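Local coordinates for spore germination protein B3 (Bacillus subtilis subsp. subtilis, PDB 3N54) that takes part, as a membrane lipoprotein, in the spore's germination response to a mixture of L-asparagine, glucose, fructose and potassium ions, at residues L106-R110 with I167-K171; D180-I184 with F195-T201; I75-E79 with A113-F117. All coordinates share one frame; numbering follows the deposited sequence.

In the fold
All three contacts reach one mixed five-stranded sheet, read from its edge strand 74-77 to the opposite edge strand 191-196. Contact 1 is mostly buried, its centre about 6 Å from the centre of the chain, and joins a parallel pair by main-chain bonds. Contact 2, about 8 Å out and also mostly buried, pairs antiparallel strands by backbone bonds, and its second segment goes on into a capped helix start; Ile167 O and Gly183 N probably bond between the two. Contact 3, about 13 Å out, is partly buried: a loop packs on the edge strand by largely apolar contacts, with no hydrogen bond across it. Leu76 of contact 3 reaches Val170 of contact 1.

Contact 1 (L106-R110 with I167-K171); sequences LMAAR and IQAVK
Leu106 and Ile167 meet at the start of a parallel strand pair within a mixed five-stranded sheet, where 105-109 lies beside the central strand 165-172. Leu106 CG stands 3.8 Å from Ile167 CD1. The Leu106 carbonyl takes no direct backbone bond from the partner strand; a water bridges the two instead, donating to Leu106 O and accepting from Gln168 N. At Met107 the tip of Ile167 presses on the main chain, CD1 to Met107 C 3.4 Å, because its CG1 stands opposite its own backbone N (chi1 176°) and CD1 continues that extended line. Met107 runs alongside Gln168, whose bent chain returns its amide NE2 to Ala169 O. Ala108 is in register with Ala169 and carries two bonds. Its N donates to Gln168 O at 2.9 Å; its O accepts from Val170 N, less straight, at 2.8 Å. Its CB touches Ile167 CG2 on one face of the sheet, whereas Ala109 and Val170 face the other. Arg110 N closes the ladder by donating to Val170 O at 3.0 Å. Arg110 NE is salt-bridged to Asp180 of strand 177-186, on the far side of 165-172, and Arg110 CD crosses Lys171 CD, 3.8 Å away.

Contact 2 (D180-I184 with F195-T201); sequences DGAGI and FLSADET
Ala182 and Leu196 form the hydrogen-bonded antiparallel pair of a beta hairpin: Ala182 N donates to Leu196 O at 3.0 Å, and Leu196 N returns a bond to Ala182 O at 2.8 Å. At the adjacent non-hydrogen-bonded pair, Phe195 CD1 lies 3.7 Å from Gly183 CA. Packing is close at Gly181, whose CA is 3.2 Å from Leu196 O: a beta carbon would collide with that oxygen, and the positive phi (78°) also favours glycine. Thr201 OG1, across from its carbonyl carbon (chi1 -54°), comes within 3.5 Å of Gly181 CA. Ser197 O accepts from both Thr201 N and this hydroxyl, the latter above the carbonyl plane. Replacing Thr201 by an alanine would probably cost Ser197 O the hydroxyl donor and leave a gap beside Gly181 and Ala182. Ile184 CD1 meets Leu196 CG at 3.9 Å. The solvent side is looser: a water links exposed Ala198 N to Asp180 OD1, the other carboxylate oxygen being engaged by Arg110. Ser197 and Glu200 start the helix with a capping box, Ser197 N to Glu200 OE2 and Glu200 N to Ser197 OG. Strand 165-172 flanks 177-186, Glu200 rests on helix 271-299, and Phe195 reaches helix 79-84.

Contact 3 (I75-E79 with A113-F117); sequences ILLGE and AADVF
Leu76, on the edge strand 74-77 of the five-stranded sheet, pushes its side chain into the turn of 113-117, and the contact can be followed along it atom by atom. CB lies 3.8 Å from Phe117 CE2, the leucine and the ring sliding past each other in opposite directions. A chi1 of -176° swings CG away from the main-chain nitrogen and toward Ala113, whose CB is 3.8 Å from it. There the chain forks. CD2 enters the turn itself, 3.5 Å from Ala113 O, 3.7 Å from Val116 CB and 3.7 Å from Phe117 CE2, so one methyl is touched by three residues. CD1, the other branch, meets Val170 on strand 165-172, which Val116 of the turn also touches. The turn is shaped by its own backbone bond, Val116 N to Ala113 O, on helical torsions. The same Ala113 CB also packs against the backbone, 3.5 Å from Leu76 O and 3.5 Å from Gly78 N, just before helix 79-84 begins. Polar linkage lies at the margin, where Glu79 OE1 accepts from Gly111 N and OE2 is salt-bridged to Arg83. With no hydrogen bond across it and 221 Å² buried, the contact is probably held by van der Waals packing, which lets the turn sit against the edge strand without a directional bond.

Contact 1 (L106-R110 with I167-K171)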
loop_
_atom_site.group_PDB
_atom_site.type_symbol
_atom_site.label_atom_id
_atom_site.label_comp_id
_atom_site.label_asym_id
_atom_site.label_seq_id
_atom_site.Cartn_x
_atom_site.Cartn_y
_atom_site.Cartn_z
ATOM N N LEU A 106 1.368 -6.141 -5.612
ATOM C CA LEU A 106 1.405 -4.720 -5.899
ATOM C C LEU A 106 2.011 -4.008 -4.693
ATOM O O LEU A 106 1.575 -4.235 -3.562
ATOM C CB LEU A 106 0.005 -4.195 -6.172
ATOM C CG LEU A 106 -0.075 -2.712 -6.533
ATOM C CD1 LEU A 106 0.621 -2.462 -7.862
ATOM C CD2 LEU A 106 -1.532 -2.227 -6.561
ATOM N N MET A 107 3.011 -3.158 -4.933
ATOM C CA MET A 107 3.688 -2.447 -3.858
ATOM C C MET A 107 4.048 -1.021 -4.217
ATOM O O MET A 107 4.091 -0.652 -5.390
ATOM C CB MET A 107 4.953 -3.177 -3.458
ATOM C CG MET A 107 4.674 -4.566 -3.009
ATOM S SD MET A 107 5.854 -5.097 -1.820
ATOM C CE MET A 107 5.074 -6.620 -1.278
ATOM N N ALA A 108 4.312 -0.241 -3.171
ATOM C CA ALA A 108 4.599 1.171 -3.293
ATOM C C ALA A 108 6.043 1.448 -2.918
ATOM O O ALA A 108 6.593 0.824 -2.011
ATOM C CB ALA A 108 3.664 1.977 -2.399
ATOM N N ALA A 109 6.662 2.372 -3.639
ATOM C CA ALA A 109 8.008 2.800 -3.317
ATOM C C ALA A 109 7.962 4.229 -2.815
ATOM O O ALA A 109 7.225 5.056 -3.339
ATOM C CB ALA A 109 8.908 2.713 -4.542
ATOM N N ARG A 110 8.734 4.509 -1.781
ATOM C CA ARG A 110 8.996 5.875 -1.403
ATOM C C ARG A 110 10.034 6.305 -2.421
ATOM O O ARG A 110 11.017 5.597 -2.637
ATOM C CB ARG A 110 9.534 5.965 0.020
ATOM C CG ARG A 110 8.516 5.568 1.060
ATOM C CD ARG A 110 9.161 5.369 2.413
ATOM N NE ARG A 110 8.192 4.996 3.437
ATOM C CZ ARG A 110 7.531 5.852 4.217
ATOM N NH1 ARG A 110 7.715 7.165 4.112
ATOM N NH2 ARG A 110 6.677 5.385 5.124
ATOM N N ILE A 167 -1.147 0.023 0.976
ATOM C CA ILE A 167 -0.266 -0.761 0.142
ATOM C C ILE A 167 1.115 -0.755 0.804
ATOM O O ILE A 167 1.607 0.305 1.176
ATOM C CB ILE A 167 -0.203 -0.161 -1.265
ATOM C CG1 ILE A 167 0.799 -0.910 -2.143
ATOM C CG2 ILE A 167 0.167 1.304 -1.190
ATOM C CD1 ILE A 167 0.779 -0.449 -3.602
ATOM N N GLN A 168 1.726 -1.927 0.963
ATOM C CA GLN A 168 3.061 -2.035 1.556
ATOM C C GLN A 168 4.049 -1.126 0.839
ATOM O O GLN A 168 4.107 -1.131 -0.379
ATOM C CB GLN A 168 3.591 -3.469 1.473
ATOM C CG GLN A 168 5.009 -3.646 2.028
ATOM C CD GLN A 168 5.082 -3.408 3.520
ATOM O OE1 GLN A 168 4.406 -4.085 4.290
ATOM N NE2 GLN A 168 5.921 -2.458 3.942
ATOM N N ALA A 169 4.830 -0.366 1.600
ATOM C CA ALA A 169 5.836 0.515 1.019
ATOM C C ALA A 169 7.231 -0.079 1.175
ATOM O O ALA A 169 7.491 -0.813 2.128
ATOM C CB ALA A 169 5.770 1.889 1.658
ATOM N N VAL A 170 8.109 0.217 0.217
ATOM C CA VAL A 170 9.525 -0.147 0.308
ATOM C C VAL A 170 10.381 1.094 0.067
ATOM O O VAL A 170 9.961 2.031 -0.615
ATOM C CB VAL A 170 9.928 -1.240 -0.690
ATOM C CG1 VAL A 170 9.143 -2.515 -0.430
ATOM C CG2 VAL A 170 9.716 -0.765 -2.118
ATOM N N LYS A 171 11.578 1.103 0.642
ATOM C CA LYS A 171 12.484 2.236 0.495
ATOM C C LYS A 171 13.910 1.757 0.333
ATOM O O LYS A 171 14.349 0.839 1.029
ATOM C CB LYS A 171 12.386 3.168 1.705
ATOM C CG LYS A 171 13.276 4.426 1.627
ATOM C CD LYS A 171 12.914 5.425 2.725
ATOM C CE LYS A 171 13.771 6.688 2.678
ATOM N NZ LYS A 171 15.103 6.511 3.329
HETATM O O HOH W 1 1.345 -4.149 -0.833
#

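Contact 2 (D180-I184 with F195-T201)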
loop_
_atom_site.group_PDB
_atom_site.type_symbol
_atom_site.label_atom_id
_atom_site.label_comp_id
_atom_site.label_asym_id
_atom_site.label_seq_id
_atom_site.Cartn_x
_atom_site.Cartn_y
_atom_site.Cartn_z
ATOM N N ASP A 180 9.085 -0.431 4.540
ATOM C CA ASP A 180 9.064 0.843 5.245
ATOM C C ASP A 180 7.659 1.436 5.328
ATOM O O ASP A 180 7.364 2.459 4.717
ATOM C CB ASP A 180 10.030 1.808 4.542
ATOM C CG ASP A 180 10.330 3.048 5.361
ATOM O OD1 ASP A 180 10.100 3.033 6.587
ATOM O OD2 ASP A 180 10.811 4.041 4.774
ATOM N N GLY A 181 6.795 0.775 6.086
ATOM C CA GLY A 181 5.437 1.251 6.300
ATOM C C GLY A 181 4.497 0.992 5.134
ATOM O O GLY A 181 4.614 -0.018 4.447
ATOM N N ALA A 182 3.572 1.921 4.913
ATOM C CA ALA A 182 2.519 1.737 3.929
ATOM C C ALA A 182 2.099 3.035 3.243
ATOM O O ALA A 182 2.096 4.094 3.851
ATOM C CB ALA A 182 1.306 1.107 4.604
ATOM N N GLY A 183 1.734 2.931 1.969
ATOM C CA GLY A 183 1.176 4.056 1.240
ATOM C C GLY A 183 -0.311 4.061 1.504
ATOM O O GLY A 183 -0.898 3.008 1.751
ATOM N N ILE A 184 -0.919 5.244 1.469
ATOM C CA ILE A 184 -2.353 5.391 1.671
ATOM C C ILE A 184 -2.986 5.805 0.351
ATOM O O ILE A 184 -2.728 6.902 -0.133
ATOM C CB ILE A 184 -2.674 6.459 2.740
ATOM C CG1 ILE A 184 -1.912 6.188 4.039
ATOM C CG2 ILE A 184 -4.174 6.509 3.010
ATOM C CD1 ILE A 184 -1.908 7.376 4.995
ATOM N N PHE A 195 2.026 8.490 3.378
ATOM C CA PHE A 195 2.599 7.243 3.883
ATOM C C PHE A 195 2.471 7.155 5.402
ATOM O O PHE A 195 2.492 8.159 6.101
ATOM C CB PHE A 195 4.094 7.149 3.573
ATOM C CG PHE A 195 4.423 6.957 2.125
ATOM C CD1 PHE A 195 4.518 5.683 1.586
ATOM C CD2 PHE A 195 4.678 8.047 1.309
ATOM C CE1 PHE A 195 4.848 5.501 0.253
ATOM C CE2 PHE A 195 5.001 7.872 -0.021
ATOM C CZ PHE A 195 5.090 6.599 -0.550
ATOM N N LEU A 196 2.350 5.930 5.893
ATOM C CA LEU A 196 2.442 5.645 7.304
ATOM C C LEU A 196 3.805 4.988 7.498
ATOM O O LEU A 196 4.276 4.263 6.620
ATOM C CB LEU A 196 1.317 4.710 7.755
ATOM C CG LEU A 196 -0.115 5.266 7.747
ATOM C CD1 LEU A 196 -1.100 4.225 8.265
ATOM C CD2 LEU A 196 -0.219 6.541 8.566
ATOM N N SER A 197 4.444 5.250 8.631
ATOM C CA SER A 197 5.728 4.642 8.938
ATOM C C SER A 197 5.520 3.176 9.284
ATOM O O SER A 197 4.388 2.739 9.499
ATOM C CB SER A 197 6.398 5.362 10.114
ATOM O OG SER A 197 5.624 5.242 11.297
ATOM N N ALA A 198 6.617 2.426 9.340
ATOM C CA ALA A 198 6.586 1.030 9.759
ATOM C C ALA A 198 5.928 0.888 11.127
ATOM O O ALA A 198 5.080 0.020 11.312
ATOM C CB ALA A 198 7.999 0.456 9.795
ATOM N N ASP A 199 6.329 1.731 12.086
ATOM C CA ASP A 199 5.755 1.696 13.436
ATOM C C ASP A 199 4.260 2.005 13.415
ATOM O O ASP A 199 3.471 1.315 14.056
ATOM C CB ASP A 199 6.467 2.682 14.378
ATOM C CG ASP A 199 7.846 2.201 14.823
ATOM O OD1 ASP A 199 8.176 1.010 14.642
ATOM O OD2 ASP A 199 8.604 3.024 15.381
ATOM N N GLU A 200 3.880 3.050 12.683
ATOM C CA GLU A 200 2.474 3.442 12.573
ATOM C C GLU A 200 1.647 2.338 11.925
ATOM O O GLU A 200 0.523 2.074 12.352
ATOM C CB GLU A 200 2.332 4.747 11.779
ATOM C CG GLU A 200 2.789 5.983 12.542
ATOM C CD GLU A 200 2.914 7.229 11.677
ATOM O OE1 GLU A 200 2.870 8.338 12.246
ATOM O OE2 GLU A 200 3.069 7.116 10.441
ATOM N N THR A 201 2.208 1.692 10.902
ATOM C CA THR A 201 1.517 0.600 10.220
ATOM C C THR A 201 1.325 -0.570 11.185
ATOM O O THR A 201 0.252 -1.166 11.232
ATOM C CB THR A 201 2.268 0.157 8.934
ATOM O OG1 THR A 201 2.483 1.296 8.088
ATOM C CG2 THR A 201 1.467 -0.873 8.160
HETATM O O HOH W 2 8.995 4.014 8.576
#

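Contact 3 (I75-E79 with A113-F117)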
loop_
_atom_site.group_PDB
_atom_site.type_symbol
_atom_site.label_atom_id
_atom_site.label_comp_id
_atom_site.label_asym_id
_atom_site.label_seq_id
_atom_site.Cartn_x
_atom_site.Cartn_y
_atom_site.Cartn_z
ATOM N N ILE A 75 4.641 -5.817 -9.084
ATOM C CA ILE A 75 4.610 -4.495 -9.683
ATOM C C ILE A 75 4.894 -3.483 -8.575
ATOM O O ILE A 75 4.178 -3.457 -7.568
ATOM C CB ILE A 75 3.236 -4.148 -10.277
ATOM C CG1 ILE A 75 2.760 -5.217 -11.272
ATOM C CG2 ILE A 75 3.287 -2.791 -10.944
ATOM C CD1 ILE A 75 3.593 -5.302 -12.487
ATOM N N LEU A 76 5.922 -2.658 -8.765
ATOM C CA LEU A 76 6.304 -1.633 -7.803
ATOM C C LEU A 76 6.043 -0.256 -8.392
ATOM O O LEU A 76 6.567 0.075 -9.456
ATOM C CB LEU A 76 7.781 -1.779 -7.445
ATOM C CG LEU A 76 8.352 -0.858 -6.366
ATOM C CD1 LEU A 76 7.667 -1.103 -5.019
ATOM C CD2 LEU A 76 9.844 -1.069 -6.257
ATOM N N LEU A 77 5.238 0.547 -7.701
ATOM C CA LEU A 77 4.851 1.866 -8.190
ATOM C C LEU A 77 5.629 2.965 -7.485
ATOM O O LEU A 77 5.725 2.980 -6.260
ATOM C CB LEU A 77 3.346 2.092 -7.991
ATOM C CG LEU A 77 2.382 1.079 -8.614
ATOM C CD1 LEU A 77 0.943 1.433 -8.262
ATOM C CD2 LEU A 77 2.543 0.999 -10.135
ATOM N N GLY A 78 6.187 3.881 -8.273
ATOM C CA GLY A 78 6.937 5.012 -7.749
ATOM C C GLY A 78 6.030 6.059 -7.137
ATOM O O GLY A 78 4.862 6.188 -7.513
ATOM N N GLU A 79 6.590 6.822 -6.206
ATOM C CA GLU A 79 5.820 7.771 -5.406
ATOM C C GLU A 79 5.163 8.859 -6.238
ATOM O O GLU A 79 3.970 9.115 -6.094
ATOM C CB GLU A 79 6.711 8.406 -4.334
ATOM C CG GLU A 79 5.991 9.427 -3.463
ATOM C CD GLU A 79 6.830 9.933 -2.304
ATOM O OE1 GLU A 79 7.943 9.411 -2.086
ATOM O OE2 GLU A 79 6.368 10.863 -1.610
ATOM N N ALA A 113 10.671 4.017 -7.961
ATOM C CA ALA A 113 10.552 2.551 -7.937
ATOM C C ALA A 113 11.714 1.816 -8.607
ATOM O O ALA A 113 12.142 0.769 -8.125
ATOM C CB ALA A 113 9.238 2.120 -8.581
ATOM N N ALA A 114 12.208 2.349 -9.721
ATOM C CA ALA A 114 13.311 1.712 -10.448
ATOM C C ALA A 114 14.578 1.599 -9.582
ATOM O O ALA A 114 15.296 0.603 -9.653
ATOM C CB ALA A 114 13.602 2.458 -11.758
ATOM N N ASP A 115 14.824 2.604 -8.742
ATOM C CA ASP A 115 15.985 2.597 -7.848
ATOM C C ASP A 115 15.911 1.557 -6.729
ATOM O O ASP A 115 16.933 1.217 -6.139
ATOM C CB ASP A 115 16.190 3.983 -7.218
ATOM C CG ASP A 115 16.620 5.033 -8.229
ATOM O OD1 ASP A 115 16.745 4.717 -9.431
ATOM O OD2 ASP A 115 16.841 6.186 -7.808
ATOM N N VAL A 116 14.713 1.063 -6.426
ATOM C CA VAL A 116 14.557 0.063 -5.371
ATOM C C VAL A 116 15.067 -1.306 -5.834
ATOM O O VAL A 116 15.633 -2.047 -5.042
ATOM C CB VAL A 116 13.101 -0.024 -4.885
ATOM C CG1 VAL A 116 12.939 -1.148 -3.864
ATOM C CG2 VAL A 116 12.673 1.312 -4.292
ATOM N N PHE A 117 14.872 -1.640 -7.108
ATOM C CA PHE A 117 15.417 -2.884 -7.653
ATOM C C PHE A 117 16.929 -2.740 -7.842
ATOM O O PHE A 117 17.377 -1.809 -8.508
ATOM C CB PHE A 117 14.757 -3.244 -8.992
ATOM C CG PHE A 117 13.316 -3.642 -8.879
ATOM C CD1 PHE A 117 12.967 -4.939 -8.520
ATOM C CD2 PHE A 117 12.305 -2.734 -9.159
ATOM C CE1 PHE A 117 11.634 -5.320 -8.424
ATOM C CE2 PHE A 117 10.969 -3.106 -9.071
ATOM C CZ PHE A 117 10.634 -4.402 -8.701
#